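Local coordinates for protein potential RNA-dependent RNA polymerase (Human picobirnavirus, PDB 5I62) that catalyses RNA-templated RNA synthesis from ribonucleoside triphosphates, serving both transcription and replication of the viral double-stranded RNA genome, at residues Asp93-Ser98 and Lys264-Phe269; Val240-Thr245 and Asp410-Gly415; Asn6-Tyr11 and Tyr308-Ile313; Ile47-Tyr52 and Asp71-Val76. All blocks are in the same frame, centred on the assembly; numbering follows the deposited sequence.

Interaction 1: Asp93-Ser98 and Lys264-Phe269; sequences DSYYDS and KFDQHF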
# COMPACT_ATOMS: atom_id res chain seq x y z
N ASP A 93 17.62 4.54 -8.45
CA ASP A 93 17.77 4.65 -9.90
C ASP A 93 16.50 4.21 -10.61
O ASP A 93 16.07 4.83 -11.59
CB ASP A 93 18.94 3.80 -10.39
CG ASP A 93 20.31 4.34 -9.96
OD1 ASP A 93 20.40 5.52 -9.54
OD2 ASP A 93 21.30 3.57 -10.05
N SER A 94 15.89 3.12 -10.14
CA SER A 94 14.72 2.54 -10.78
C SER A 94 13.60 3.56 -10.98
O SER A 94 12.94 3.58 -12.02
CB SER A 94 14.21 1.35 -9.96
OG SER A 94 13.17 0.66 -10.64
N TYR A 95 13.39 4.44 -10.00
CA TYR A 95 12.34 5.44 -10.13
C TYR A 95 12.61 6.42 -11.26
O TYR A 95 11.67 6.97 -11.85
CB TYR A 95 12.15 6.20 -8.82
CG TYR A 95 11.40 5.41 -7.80
CD1 TYR A 95 12.04 4.46 -7.02
CD2 TYR A 95 10.03 5.55 -7.67
CE1 TYR A 95 11.34 3.71 -6.10
CE2 TYR A 95 9.31 4.80 -6.76
CZ TYR A 95 9.97 3.88 -5.98
OH TYR A 95 9.26 3.14 -5.07
N TYR A 96 13.89 6.70 -11.54
CA TYR A 96 14.26 7.66 -12.56
C TYR A 96 14.40 7.01 -13.93
O TYR A 96 14.08 7.61 -14.95
CB TYR A 96 15.58 8.35 -12.18
CG TYR A 96 15.43 9.29 -11.01
CD1 TYR A 96 15.54 8.83 -9.71
CD2 TYR A 96 15.15 10.64 -11.21
CE1 TYR A 96 15.37 9.68 -8.62
CE2 TYR A 96 14.99 11.51 -10.13
CZ TYR A 96 15.10 11.02 -8.85
OH TYR A 96 14.93 11.89 -7.78
N ASP A 97 14.88 5.77 -13.95
CA ASP A 97 15.20 5.11 -15.21
C ASP A 97 14.02 4.32 -15.78
O ASP A 97 13.96 4.11 -16.99
CB ASP A 97 16.41 4.21 -15.01
CG ASP A 97 17.67 5.00 -14.66
OD1 ASP A 97 17.75 6.20 -15.02
OD2 ASP A 97 18.57 4.44 -13.99
N SER A 98 13.08 3.88 -14.94
CA SER A 98 12.03 3.00 -15.44
C SER A 98 10.93 3.73 -16.20
O SER A 98 10.06 3.07 -16.78
CB SER A 98 11.39 2.22 -14.29
OG SER A 98 12.36 1.44 -13.60
N LYS A 264 7.47 -3.44 -9.98
CA LYS A 264 7.91 -2.06 -9.81
C LYS A 264 6.94 -1.08 -10.48
O LYS A 264 7.32 -0.25 -11.30
CB LYS A 264 9.33 -1.89 -10.35
CG LYS A 264 10.38 -2.66 -9.54
CD LYS A 264 11.75 -2.48 -10.18
CE LYS A 264 12.87 -2.68 -9.19
NZ LYS A 264 12.72 -3.94 -8.44
N PHE A 265 5.65 -1.22 -10.15
CA PHE A 265 4.61 -0.42 -10.78
C PHE A 265 4.86 1.07 -10.57
O PHE A 265 4.82 1.84 -11.53
CB PHE A 265 3.25 -0.81 -10.22
CG PHE A 265 2.08 -0.20 -10.95
CD1 PHE A 265 2.02 -0.21 -12.33
CD2 PHE A 265 1.04 0.37 -10.25
CE1 PHE A 265 0.92 0.35 -13.00
CE2 PHE A 265 -0.05 0.92 -10.91
CZ PHE A 265 -0.11 0.91 -12.29
N ASP A 266 5.10 1.48 -9.32
CA ASP A 266 5.35 2.88 -9.02
C ASP A 266 6.46 3.43 -9.91
O ASP A 266 6.35 4.52 -10.48
CB ASP A 266 5.75 3.06 -7.55
CG ASP A 266 4.63 2.69 -6.57
OD1 ASP A 266 3.52 2.33 -7.01
OD2 ASP A 266 4.87 2.77 -5.35
N GLN A 267 7.56 2.68 -10.01
CA GLN A 267 8.74 3.12 -10.74
C GLN A 267 8.43 3.32 -12.22
O GLN A 267 9.04 4.18 -12.87
CB GLN A 267 9.88 2.13 -10.56
CG GLN A 267 10.44 1.98 -9.13
CD GLN A 267 9.67 1.00 -8.26
OE1 GLN A 267 8.46 0.79 -8.43
NE2 GLN A 267 10.37 0.36 -7.32
N HIS A 268 7.52 2.53 -12.77
CA HIS A 268 7.20 2.59 -14.19
C HIS A 268 6.04 3.51 -14.50
O HIS A 268 5.60 3.57 -15.66
CB HIS A 268 6.87 1.18 -14.72
CG HIS A 268 8.05 0.27 -14.83
ND1 HIS A 268 8.54 -0.44 -13.76
CD2 HIS A 268 8.82 -0.07 -15.89
CE1 HIS A 268 9.58 -1.16 -14.14
NE2 HIS A 268 9.77 -0.96 -15.43
N PHE A 269 5.50 4.21 -13.50
CA PHE A 269 4.31 5.04 -13.71
C PHE A 269 4.76 6.31 -14.41
O PHE A 269 4.98 7.36 -13.81
CB PHE A 269 3.60 5.31 -12.38
CG PHE A 269 2.14 5.61 -12.53
CD1 PHE A 269 1.21 4.59 -12.71
CD2 PHE A 269 1.69 6.92 -12.49
CE1 PHE A 269 -0.15 4.88 -12.85
CE2 PHE A 269 0.34 7.21 -12.65
CZ PHE A 269 -0.58 6.20 -12.81
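Ser94 O is gripped twice from within its own segment: the backbone N of Ser98 and the hydroxyl of Ser98, which donates from OG to Ser94 O at 2.7 Å, reach it from opposite faces of the carbonyl plane. That tie fixes the rotation of Ser98, whose CB stands over the centre of the His268 imidazole, 3.7 Å from its centroid. The ring is itself held: His268 ND1 donates in the ring plane to Lys264 O over 2.8 Å, almost straight at 172°, and the backbone N of His268 shares this acceptor. On its far nitrogen, NE2, the imidazole is hydrogen-bonded to Lys101.

Beside this pair, Gln267 packs against two helix residues, Ser94 and Tyr95. The chain bends at chi2 (85°), which brings CD over the Tyr95 ring; amide and ring planes are 21° apart, stacked. Gln267 CG lies 3.5 Å from the Tyr95 ring centroid, a CH-pi contact, and also meets Ser94 OG at 3.4 Å. Asp266 runs alongside Tyr95, its CB reaching Tyr95 CE2 at 4.0 Å, and both Asp266 OD2 and Tyr95 OH are bonded to Ser322 OG.

The loop follows strand 257-261, and its sequence matches polymerase motif A, where Asp266 probably corresponds to the second conserved aspartate; Ser322 lies in the glycine- and serine-rich segment expected of motif B. The arrangement is consistent with helix 89-97 packing against the motif A loop of the palm active site.

Interaction 2: Val240-Thr245 and Asp410-Gly415; sequences VDRRIT and DGMCVG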
# COMPACT_ATOMS: atom_id res chain seq x y z
N VAL A 240 -14.73 -5.84 -0.77
CA VAL A 240 -13.94 -6.55 -1.77
C VAL A 240 -14.54 -7.92 -2.04
O VAL A 240 -14.67 -8.35 -3.19
CB VAL A 240 -12.47 -6.68 -1.33
CG1 VAL A 240 -11.72 -7.64 -2.28
CG2 VAL A 240 -11.78 -5.33 -1.33
N ASP A 241 -14.86 -8.64 -0.96
CA ASP A 241 -15.40 -10.00 -1.06
C ASP A 241 -16.73 -10.01 -1.79
O ASP A 241 -17.02 -10.93 -2.56
CB ASP A 241 -15.56 -10.61 0.33
CG ASP A 241 -14.22 -10.78 1.07
OD1 ASP A 241 -13.16 -10.61 0.41
OD2 ASP A 241 -14.23 -11.08 2.29
N ARG A 242 -17.57 -9.01 -1.54
CA ARG A 242 -18.84 -8.97 -2.24
C ARG A 242 -18.64 -8.82 -3.74
O ARG A 242 -19.34 -9.46 -4.52
CB ARG A 242 -19.73 -7.86 -1.72
CG ARG A 242 -20.37 -8.23 -0.41
CD ARG A 242 -21.50 -7.30 -0.09
NE ARG A 242 -21.32 -6.05 -0.81
CZ ARG A 242 -20.88 -4.94 -0.22
NH1 ARG A 242 -20.56 -4.94 1.08
NH2 ARG A 242 -20.73 -3.82 -0.94
N ARG A 243 -17.68 -7.99 -4.16
CA ARG A 243 -17.47 -7.83 -5.59
C ARG A 243 -16.80 -9.06 -6.21
O ARG A 243 -17.11 -9.43 -7.35
CB ARG A 243 -16.67 -6.57 -5.89
CG ARG A 243 -16.66 -6.23 -7.37
CD ARG A 243 -16.64 -4.76 -7.65
NE ARG A 243 -17.75 -4.04 -7.02
CZ ARG A 243 -17.83 -2.71 -6.97
NH1 ARG A 243 -16.87 -1.96 -7.53
NH2 ARG A 243 -18.86 -2.11 -6.37
N ILE A 244 -15.86 -9.69 -5.49
CA ILE A 244 -15.31 -10.97 -5.95
C ILE A 244 -16.45 -11.95 -6.24
O ILE A 244 -16.46 -12.63 -7.28
CB ILE A 244 -14.35 -11.58 -4.91
CG1 ILE A 244 -13.11 -10.70 -4.68
CG2 ILE A 244 -13.94 -13.00 -5.34
CD1 ILE A 244 -12.23 -10.56 -5.88
N THR A 245 -17.39 -12.05 -5.30
CA THR A 245 -18.54 -12.94 -5.46
C THR A 245 -19.31 -12.62 -6.74
O THR A 245 -19.64 -13.52 -7.52
CB THR A 245 -19.46 -12.84 -4.24
OG1 THR A 245 -18.71 -13.00 -3.02
CG2 THR A 245 -20.56 -13.91 -4.30
N ASP A 410 -22.27 -17.19 4.22
CA ASP A 410 -23.49 -16.40 3.99
C ASP A 410 -23.54 -15.86 2.57
O ASP A 410 -23.88 -14.71 2.32
CB ASP A 410 -23.62 -15.26 5.01
CG ASP A 410 -23.88 -15.77 6.43
OD1 ASP A 410 -24.36 -16.91 6.57
OD2 ASP A 410 -23.60 -15.02 7.39
N GLY A 411 -23.16 -16.71 1.62
CA GLY A 411 -23.23 -16.39 0.21
C GLY A 411 -22.09 -15.56 -0.35
O GLY A 411 -22.10 -15.26 -1.55
N MET A 412 -21.10 -15.19 0.46
CA MET A 412 -20.00 -14.36 -0.03
C MET A 412 -18.73 -15.19 -0.19
O MET A 412 -18.40 -16.00 0.67
CB MET A 412 -19.73 -13.19 0.92
CG MET A 412 -20.90 -12.22 1.10
SD MET A 412 -21.39 -11.47 -0.47
CE MET A 412 -22.98 -10.77 -0.02
N CYS A 413 -18.00 -14.95 -1.28
CA CYS A 413 -16.68 -15.56 -1.48
C CYS A 413 -15.67 -14.80 -0.63
O CYS A 413 -14.92 -13.94 -1.11
CB CYS A 413 -16.26 -15.53 -2.95
SG CYS A 413 -17.31 -16.50 -4.06
N VAL A 414 -15.64 -15.13 0.67
CA VAL A 414 -14.82 -14.39 1.62
C VAL A 414 -13.33 -14.62 1.37
O VAL A 414 -12.91 -15.69 0.90
CB VAL A 414 -15.19 -14.77 3.07
CG1 VAL A 414 -16.60 -14.32 3.40
CG2 VAL A 414 -15.05 -16.28 3.27
N GLY A 415 -12.52 -13.62 1.70
CA GLY A 415 -11.09 -13.69 1.44
C GLY A 415 -10.34 -14.40 2.57
O GLY A 415 -10.50 -14.06 3.74
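Arg242 and Met412 lie side by side and point the same way, with Arg242 CG 3.4 Å from Met412 SD, at the solvent-facing margin of a contact between a helix packed on the probable palm sheet and an irregular loop. Helix 237-250 packs its Ile244 on Gln355 of that sheet and on His403 and Cys396, and the 410-415 loop passes over the helix on its way to strand 416-417. Deeper in, two side chains one helical turn apart receive alternate backbone N-H groups of the loop.

Thr245 has OG1 beside its own backbone N (chi1 -51°), where it works as a relay: Cys413 N donates to Thr245 OG1 over 2.7 Å at 166°, while OG1 donates to Asp241 O, also at 2.7 Å. Its methyl turns to the loop too, CG2 lying 3.4 Å from Gly411 O. Cys413 is the centre of an inverse gamma turn; its carbonyl is taken by His403 ND1, and its CB meets Ile244 CG2 at 4.2 Å. Asp241 takes the N-H two residues on: Gly415 N bonds to Asp241 OD2 at 3.1 Å, coming from above the carboxylate plane, 57° out of it.

Interaction 3: Asn6-Tyr11 and Tyr308-Ile313; sequences NVWSKY and YNWGEI
Trp8 and Trp310 both place CG anti to the backbone N, with chi1 of -180° and -175°; these torsions direct CG away from each backbone, and the indoles beyond meet. The side chains cross at about a right angle. The edge of Trp8 is turned to the face of Trp310 in an edge-to-face pair, five-membered ring centroid of Trp8 to six-membered ring centroid of Trp310 4.3 Å, planes at 50°. The nitrogen leads: Trp8 NE1 lies 3.3 Å above the Trp310 plane and comes within 3.5 Å of Trp310 CZ2. Arg20 adds a cation-pi contact to Trp310.

The face of Trp8 is spread over the backbone of the turn. Gly311 N sits above the indole toward its rim, and Gly311 CA is 3.9 Å from the centroid of its six-membered ring. At the indole edge, near its plane, Trp8 CZ3 meets Ile313 CG1 at 3.9 Å. Ile313 then reaches tip to tip toward Tyr11, placing CD1 over the centre of that ring, 3.5 Å from the centroid; the Tyr11 hydroxyl is bonded to Tyr315.

Asn309 bonds within the turn through both ends of its amide: OD1 accepts from Trp310 N at 2.7 Å, and ND2 donates to Glu312 OE2 at 2.9 Å. Gly311 has the positive phi expected at the third position of a type II turn. Strands 306-309 and 312-314 of the mixed sheet thus form a beta-hairpin closed by a type II turn from Asn309 to Glu312, with Trp8 and Tyr11 of the N-terminal helix packed on the turn and on Ile313.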
# COMPACT_ATOMS: atom_id res chain seq x y z
N ASN A 6 24.66 25.85 3.13
CA ASN A 6 23.63 26.88 3.10
C ASN A 6 22.66 26.70 1.92
O ASN A 6 21.74 27.51 1.78
CB ASN A 6 24.25 28.28 3.11
CG ASN A 6 25.05 28.59 1.85
OD1 ASN A 6 25.33 27.71 1.03
ND2 ASN A 6 25.44 29.86 1.71
N VAL A 7 22.83 25.67 1.10
CA VAL A 7 21.76 25.26 0.19
C VAL A 7 20.90 24.19 0.85
O VAL A 7 19.67 24.26 0.80
CB VAL A 7 22.32 24.78 -1.16
CG1 VAL A 7 21.19 24.22 -2.04
CG2 VAL A 7 22.99 25.93 -1.89
N TRP A 8 21.54 23.23 1.53
CA TRP A 8 20.82 22.24 2.31
C TRP A 8 19.86 22.90 3.29
O TRP A 8 18.73 22.43 3.49
CB TRP A 8 21.83 21.34 3.04
CG TRP A 8 21.25 20.25 3.90
CD1 TRP A 8 21.26 20.18 5.27
CD2 TRP A 8 20.60 19.04 3.44
NE1 TRP A 8 20.65 19.02 5.69
CE2 TRP A 8 20.24 18.30 4.60
CE3 TRP A 8 20.28 18.53 2.18
CZ2 TRP A 8 19.58 17.07 4.53
CZ3 TRP A 8 19.63 17.30 2.11
CH2 TRP A 8 19.28 16.59 3.28
N SER A 9 20.28 24.01 3.91
CA SER A 9 19.41 24.67 4.87
C SER A 9 18.25 25.43 4.22
O SER A 9 17.42 25.99 4.94
CB SER A 9 20.23 25.60 5.78
OG SER A 9 20.94 26.56 5.02
N LYS A 10 18.15 25.45 2.88
CA LYS A 10 16.96 25.96 2.22
C LYS A 10 15.93 24.87 1.97
O LYS A 10 14.77 25.18 1.67
CB LYS A 10 17.32 26.63 0.90
CG LYS A 10 18.26 27.82 1.05
CD LYS A 10 18.63 28.37 -0.33
CE LYS A 10 19.70 29.46 -0.19
NZ LYS A 10 19.31 30.42 0.88
N TYR A 11 16.34 23.61 2.07
CA TYR A 11 15.46 22.45 2.01
C TYR A 11 15.00 21.99 3.38
O TYR A 11 13.87 21.51 3.53
CB TYR A 11 16.17 21.28 1.31
CG TYR A 11 16.41 21.51 -0.16
CD1 TYR A 11 17.49 22.26 -0.59
CD2 TYR A 11 15.56 20.96 -1.11
CE1 TYR A 11 17.71 22.47 -1.95
CE2 TYR A 11 15.78 21.16 -2.46
CZ TYR A 11 16.86 21.92 -2.87
OH TYR A 11 17.07 22.12 -4.22
N TYR A 308 18.41 12.00 -0.36
CA TYR A 308 18.71 10.61 -0.02
C TYR A 308 19.87 10.46 0.96
O TYR A 308 20.13 9.35 1.43
CB TYR A 308 18.99 9.80 -1.29
CG TYR A 308 20.13 10.33 -2.13
CD1 TYR A 308 21.43 9.87 -1.94
CD2 TYR A 308 19.91 11.28 -3.13
CE1 TYR A 308 22.48 10.35 -2.71
CE2 TYR A 308 20.94 11.77 -3.90
CZ TYR A 308 22.23 11.30 -3.69
OH TYR A 308 23.27 11.78 -4.45
N ASN A 309 20.55 11.56 1.29
CA ASN A 309 21.58 11.57 2.31
C ASN A 309 21.71 13.00 2.81
O ASN A 309 21.17 13.93 2.20
CB ASN A 309 22.92 11.04 1.77
CG ASN A 309 23.92 10.71 2.89
OD1 ASN A 309 23.61 10.77 4.07
ND2 ASN A 309 25.14 10.37 2.49
N TRP A 310 22.41 13.18 3.93
CA TRP A 310 22.64 14.53 4.43
C TRP A 310 23.40 15.33 3.38
O TRP A 310 24.51 14.96 2.99
CB TRP A 310 23.43 14.50 5.74
CG TRP A 310 23.59 15.84 6.33
CD1 TRP A 310 24.58 16.75 6.07
CD2 TRP A 310 22.72 16.47 7.28
NE1 TRP A 310 24.39 17.89 6.81
CE2 TRP A 310 23.26 17.74 7.57
CE3 TRP A 310 21.56 16.06 7.93
CZ2 TRP A 310 22.67 18.62 8.47
CZ3 TRP A 310 20.96 16.93 8.83
CH2 TRP A 310 21.52 18.20 9.09
N GLY A 311 22.80 16.41 2.89
CA GLY A 311 23.47 17.22 1.90
C GLY A 311 23.46 16.68 0.48
O GLY A 311 24.19 17.18 -0.37
N GLU A 312 22.67 15.64 0.19
CA GLU A 312 22.66 15.04 -1.13
C GLU A 312 21.23 14.96 -1.64
O GLU A 312 20.36 14.40 -0.97
CB GLU A 312 23.31 13.66 -1.13
CG GLU A 312 24.76 13.72 -0.68
CD GLU A 312 25.48 12.42 -0.92
OE1 GLU A 312 25.60 12.02 -2.10
OE2 GLU A 312 25.89 11.78 0.07
N ILE A 313 21.01 15.50 -2.84
CA ILE A 313 19.69 15.65 -3.41
C ILE A 313 19.76 15.26 -4.88
O ILE A 313 20.68 15.64 -5.60
CB ILE A 313 19.15 17.09 -3.25
CG1 ILE A 313 19.17 17.52 -1.77
CG2 ILE A 313 17.74 17.21 -3.83
CD1 ILE A 313 18.84 19.01 -1.58

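Interaction 4: Ile47-Tyr52 and Asp71-Val76; sequences ICDEWY and DLRKKV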
# COMPACT_ATOMS: atom_id res chain seq x y z
N ILE A 47 8.16 -23.16 14.52
CA ILE A 47 6.80 -22.63 14.61
C ILE A 47 6.01 -23.00 13.37
O ILE A 47 4.92 -23.57 13.44
CB ILE A 47 6.81 -21.10 14.80
CG1 ILE A 47 7.50 -20.72 16.11
CG2 ILE A 47 5.38 -20.55 14.74
CD1 ILE A 47 8.03 -19.31 16.11
N CYS A 48 6.56 -22.68 12.20
CA CYS A 48 5.85 -22.96 10.95
C CYS A 48 5.64 -24.45 10.76
O CYS A 48 4.55 -24.89 10.38
CB CYS A 48 6.62 -22.36 9.78
SG CYS A 48 6.56 -20.54 9.73
N ASP A 49 6.68 -25.25 11.04
CA ASP A 49 6.56 -26.70 10.86
C ASP A 49 5.44 -27.27 11.72
O ASP A 49 4.68 -28.14 11.28
CB ASP A 49 7.89 -27.38 11.19
CG ASP A 49 8.96 -27.16 10.12
OD1 ASP A 49 8.63 -26.61 9.04
OD2 ASP A 49 10.13 -27.53 10.36
N GLU A 50 5.33 -26.78 12.96
CA GLU A 50 4.31 -27.29 13.87
C GLU A 50 2.91 -26.95 13.39
O GLU A 50 2.01 -27.80 13.39
CB GLU A 50 4.56 -26.74 15.28
CG GLU A 50 3.74 -27.44 16.34
CD GLU A 50 4.19 -28.89 16.54
OE1 GLU A 50 3.45 -29.67 17.18
OE2 GLU A 50 5.30 -29.24 16.07
N TRP A 51 2.70 -25.70 12.97
CA TRP A 51 1.39 -25.33 12.45
C TRP A 51 1.09 -26.08 11.15
O TRP A 51 -0.07 -26.45 10.89
CB TRP A 51 1.29 -23.83 12.22
CG TRP A 51 0.03 -23.47 11.48
CD1 TRP A 51 -0.06 -22.91 10.23
CD2 TRP A 51 -1.31 -23.70 11.91
NE1 TRP A 51 -1.39 -22.77 9.87
CE2 TRP A 51 -2.17 -23.25 10.88
CE3 TRP A 51 -1.87 -24.24 13.07
CZ2 TRP A 51 -3.56 -23.32 10.99
CZ3 TRP A 51 -3.25 -24.32 13.17
CH2 TRP A 51 -4.08 -23.86 12.13
N TYR A 52 2.12 -26.33 10.33
CA TYR A 52 1.91 -27.00 9.05
C TYR A 52 1.31 -28.39 9.23
O TYR A 52 0.53 -28.85 8.39
CB TYR A 52 3.23 -27.10 8.28
CG TYR A 52 3.04 -27.27 6.79
CD1 TYR A 52 2.60 -28.47 6.25
CD2 TYR A 52 3.23 -26.20 5.93
CE1 TYR A 52 2.40 -28.62 4.89
CE2 TYR A 52 3.05 -26.33 4.57
CZ TYR A 52 2.63 -27.54 4.05
OH TYR A 52 2.45 -27.67 2.69
N ASP A 71 2.84 -21.18 -1.31
CA ASP A 71 3.46 -20.04 -1.98
C ASP A 71 3.92 -18.97 -0.97
O ASP A 71 5.05 -18.49 -1.04
CB ASP A 71 2.49 -19.45 -2.99
CG ASP A 71 3.06 -18.25 -3.70
OD1 ASP A 71 4.02 -18.39 -4.49
OD2 ASP A 71 2.54 -17.14 -3.46
N LEU A 72 3.03 -18.57 -0.05
CA LEU A 72 3.39 -17.49 0.86
C LEU A 72 4.35 -17.97 1.95
O LEU A 72 5.11 -17.16 2.50
CB LEU A 72 2.13 -16.87 1.48
CG LEU A 72 1.30 -16.07 0.45
CD1 LEU A 72 0.03 -15.52 1.03
CD2 LEU A 72 2.16 -14.93 -0.09
N ARG A 73 4.31 -19.26 2.28
CA ARG A 73 5.27 -19.82 3.21
C ARG A 73 6.71 -19.57 2.76
O ARG A 73 7.60 -19.36 3.60
CB ARG A 73 5.03 -21.32 3.37
CG ARG A 73 6.00 -21.97 4.33
CD ARG A 73 5.61 -23.39 4.65
NE ARG A 73 6.17 -23.77 5.95
CZ ARG A 73 6.41 -25.02 6.33
NH1 ARG A 73 6.16 -26.02 5.50
NH2 ARG A 73 6.92 -25.26 7.53
N LYS A 74 6.96 -19.58 1.45
CA LYS A 74 8.30 -19.36 0.93
C LYS A 74 8.80 -17.94 1.18
O LYS A 74 10.00 -17.71 1.07
CB LYS A 74 8.36 -19.66 -0.56
CG LYS A 74 7.89 -21.05 -0.94
CD LYS A 74 7.92 -21.19 -2.45
CE LYS A 74 7.61 -22.61 -2.88
NZ LYS A 74 7.28 -22.63 -4.34
N LYS A 75 7.91 -16.99 1.49
CA LYS A 75 8.32 -15.61 1.76
C LYS A 75 8.55 -15.35 3.25
O LYS A 75 9.12 -14.31 3.60
CB LYS A 75 7.29 -14.61 1.23
CG LYS A 75 6.98 -14.69 -0.28
CD LYS A 75 8.17 -14.33 -1.17
CE LYS A 75 7.74 -14.28 -2.65
NZ LYS A 75 8.84 -13.86 -3.58
N VAL A 76 8.10 -16.26 4.11
CA VAL A 76 8.21 -16.08 5.55
C VAL A 76 9.68 -15.88 5.92
O VAL A 76 10.56 -16.59 5.44
CB VAL A 76 7.58 -17.27 6.28
CG1 VAL A 76 7.89 -17.22 7.75
CG2 VAL A 76 6.07 -17.28 6.04
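Arg73 carries the contact, with its guanidinium meeting three residues of helix 44-55. On one side NH2 lies 2.7 Å from Asp49 OD1, a salt bridge in which the oxygen stands at the guanidinium edge, near its plane. The hydrogen bond within it is weak, bent to 120°, and the carboxylate and guanidinium planes stand 84° apart, so one carboxylate oxygen meets one nitrogen, with no two-pronged bridge. Tyr52 CD2 lies over one face of the guanidinium and makes a tight contact with Arg73 NH1 at 3.0 Å, although seen from the Tyr52 ring the approach is oblique. Cys48 contributes its CB, 3.7 Å from Arg73 NH2, and its sulphur meets the next turn of chain, SG to Val76 CG1 at 4.1 Å. Arg73 spans the gap with CG anti to the backbone N (chi1 180°) and the chain extended as far as NE.

These are the facing sides of two consecutive helices, 44-55 and 63-73, joined by a loop; a type I turn from Arg73 to Val76 follows on, and Val76 points toward helix 44-55.

Outside partners flank these groups: the Tyr52 hydroxyl is hydrogen-bonded to Asp70, one turn before Arg73. On helix 419-427, which runs beside helix 44-55, Met420 touches both Cys48 and Arg73.

Overall arrangement
The four contacts are spread round the polymerase, and none touches another. Along the chain interaction 3 opens first, at the N-terminal helix, and spans interactions 4 and 1 before it closes at the 306-314 hairpin; interaction 4 closes before interaction 1 opens, and interaction 2 crosses both 1 and 3. Interactions 1 and 3 are neighbours, centres about 23 Å apart, whereas interactions 2 and 3 have centres about 50 Å apart on opposite sides of the chain's centre. Interactions 2 and 4 have centres about 26 Å apart. Strand 257-261, leading into interaction 1, shares its antiparallel sheet with strand 355-357, on which the helix of interaction 2 packs, so both border one sheet, probably the catalytic palm sheet.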